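Local structure of orotidine 5'-phosphate decarboxylase (Lactobacillus acidophilus, 3TFX) at residues G93-Q96 with M97-A101. The protein probably catalyses the decarboxylation of orotidine 5'-monophosphate to UMP, the last step of de novo UMP synthesis, and acts as a homodimer. Sequence-based numbering, arbitrary orientation.
Sequences GGSQ and MIKSA
Gln96 and Ser100, one helical turn apart, are joined twice at the start of helix 95-108. Ser100 N donates to Gln96 O at 2.9 Å. Gln96 NE2 donates to Ser100 OG at 3.1 Å, with an N-H...O angle of 163° and the hydroxyl oxygen in the amide plane. The Gln96 chain leaves with CG anti to the backbone N, then bends at chi2 (61°), which carries the amide forward along the helix to the Ser100 hydroxyl. An alanine in place of Ser100 would remove that acceptor and would probably leave the Gln96 amide freer to turn. Lys99 runs out nearly straight beyond CG and crosses the Gln96 side chain at about a right angle. Its CG lies 3.4 Å from Ser95 O, the acceptor of its own backbone N-H. Further out, Lys99 CE passes 3.6 Å from Ser95 OG. Lys99 NZ donates to a water that is only weakly linked to Ser95 OG; the firmer partner of this hydroxyl is Ser156.

Gly94 is the N-cap residue, and its carbonyl accepts from Ile98 N. Ile98 CG1 sits beside the same oxygen at 3.4 Å. Met97, a selenomethionine, curls back so that SE lies 3.8 Å from Gly93 CA. Gly93 has no side chain, and this leaves room for the selenium close to its CA. A water bridges Gly93 O and Met97 N at this first turn.

The turn follows strand 86-90 in a beta-alpha-beta unit of the TIM barrel. Gly93 is close to His66, a predicted substrate-binding residue. The second subunit reaches the helix start, where its Glu135 accepts from Ser95 N. Gln96 and Ser100 lie on Pro69 of helix 69-80, Met97 packs on Val72 and Val89, and Ile98 meets Leu118 of strand 117-121.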
ATOM      1  N   GLY A  93       1.040  -5.474  -9.086  1.00 10.91           N
ATOM      2  CA  GLY A  93       0.314  -4.356  -9.700  1.00 11.47           C
ATOM      3  C   GLY A  93       0.570  -4.179 -11.190  1.00 12.22           C
ATOM      4  O   GLY A  93      -0.135  -3.413 -11.866  1.00 11.70           O
ATOM      5  N   GLY A  94       1.595  -4.867 -11.701  1.00 12.25           N
ATOM      6  CA  GLY A  94       1.851  -4.884 -13.126  1.00 12.40           C
ATOM      7  C   GLY A  94       2.867  -3.877 -13.641  1.00 13.05           C
ATOM      8  O   GLY A  94       3.257  -2.916 -12.947  1.00 12.69           O
ATOM      9  N   SER A  95       3.270  -4.114 -14.885  1.00 12.76           N
ATOM     10  CA  SER A  95       4.319  -3.375 -15.571  1.00 13.46           C
ATOM     11  C   SER A  95       4.119  -1.859 -15.656  1.00 12.90           C
ATOM     12  O   SER A  95       5.044  -1.080 -15.369  1.00 13.12           O
ATOM     13  CB  SER A  95       4.452  -3.921 -16.993  1.00 13.60           C
ATOM     14  OG  SER A  95       5.530  -3.282 -17.618  1.00 16.95           O
ATOM     15  N   GLN A  96       2.931  -1.441 -16.091  1.00 12.32           N
ATOM     16  CA  GLN A  96       2.652  -0.015 -16.250  1.00 12.05           C
ATOM     17  C   GLN A  96       2.648   0.733 -14.913  1.00 11.03           C
ATOM     18  O   GLN A  96       3.109   1.881 -14.824  1.00 10.50           O
ATOM     19  CB  GLN A  96       1.343   0.233 -17.019  1.00 12.02           C
ATOM     20  CG  GLN A  96       1.058   1.736 -17.220  1.00 13.38           C
ATOM     21  CD  GLN A  96       2.148   2.448 -18.027  1.00 16.65           C
ATOM     22  OE1 GLN A  96       2.513   1.997 -19.120  1.00 19.30           O
ATOM     23  NE2 GLN A  96       2.671   3.562 -17.492  1.00 15.95           N
HETATM   24  N   MSE A  97       2.136   0.072 -13.881  1.00 10.12           N
HETATM   25  CA  MSE A  97       2.093   0.664 -12.548  1.00 10.24           C
HETATM   26  C   MSE A  97       3.506   0.932 -12.018  1.00  9.69           C
HETATM   27  O   MSE A  97       3.768   1.961 -11.384  1.00  8.66           O
HETATM   28  CB  MSE A  97       1.325  -0.247 -11.591  1.00 10.46           C
HETATM   29  CG  MSE A  97       0.895   0.454 -10.327  1.00 12.46           C
HETATM   30 SE   MSE A  97       0.931  -0.753  -8.793  1.00 22.99          SE
HETATM   31  CE  MSE A  97       2.866  -1.033  -8.681  1.00 16.87           C
ATOM     32  N   ILE A  98       4.422   0.011 -12.296  1.00  9.72           N
ATOM     33  CA  ILE A  98       5.807   0.177 -11.860  1.00  9.88           C
ATOM     34  C   ILE A  98       6.438   1.374 -12.594  1.00 10.09           C
ATOM     35  O   ILE A  98       7.071   2.226 -11.959  1.00  9.87           O
ATOM     36  CB  ILE A  98       6.639  -1.117 -12.035  1.00  9.39           C
ATOM     37  CG1 ILE A  98       6.093  -2.236 -11.147  1.00 10.10           C
ATOM     38  CG2 ILE A  98       8.138  -0.864 -11.751  1.00  9.89           C
ATOM     39  CD1 ILE A  98       6.685  -3.637 -11.462  1.00  9.05           C
ATOM     40  N   LYS A  99       6.250   1.440 -13.918  1.00 10.13           N
ATOM     41  CA  LYS A  99       6.754   2.569 -14.713  1.00 10.64           C
ATOM     42  C   LYS A  99       6.199   3.903 -14.216  1.00 10.19           C
ATOM     43  O   LYS A  99       6.939   4.888 -14.119  1.00  9.74           O
ATOM     44  CB  LYS A  99       6.421   2.421 -16.210  1.00 11.17           C
ATOM     45  CG  LYS A  99       7.072   1.227 -16.899  1.00 14.04           C
ATOM     46  CD  LYS A  99       6.471   1.013 -18.299  1.00 17.22           C
ATOM     47  CE  LYS A  99       7.016  -0.236 -18.970  1.00 18.31           C
ATOM     48  NZ  LYS A  99       6.439  -0.360 -20.363  1.00 21.31           N
ATOM     49  N   SER A 100       4.900   3.933 -13.904  1.00  9.75           N
ATOM     50  CA  SER A 100       4.257   5.167 -13.419  1.00  9.54           C
ATOM     51  C   SER A 100       4.804   5.567 -12.052  1.00  8.94           C
ATOM     52  O   SER A 100       5.018   6.737 -11.776  1.00  8.66           O
ATOM     53  CB  SER A 100       2.728   5.007 -13.386  1.00  9.42           C
ATOM     54  OG  SER A 100       2.192   4.935 -14.703  1.00 10.84           O
ATOM     55  N   ALA A 101       5.063   4.576 -11.210  1.00  9.32           N
ATOM     56  CA  ALA A 101       5.637   4.811  -9.887  1.00  9.12           C
ATOM     57  C   ALA A 101       6.981   5.528 -10.006  1.00  9.53           C
ATOM     58  O   ALA A 101       7.224   6.529  -9.326  1.00  9.38           O
ATOM     59  CB  ALA A 101       5.776   3.499  -9.133  1.00  8.18           C
TER
HETATM   60  O   HOH W   1       0.101  -2.149 -14.252  1.00  7.35           O
HETATM   61  O   HOH W   2       4.262  -2.056 -20.414  1.00 32.89           O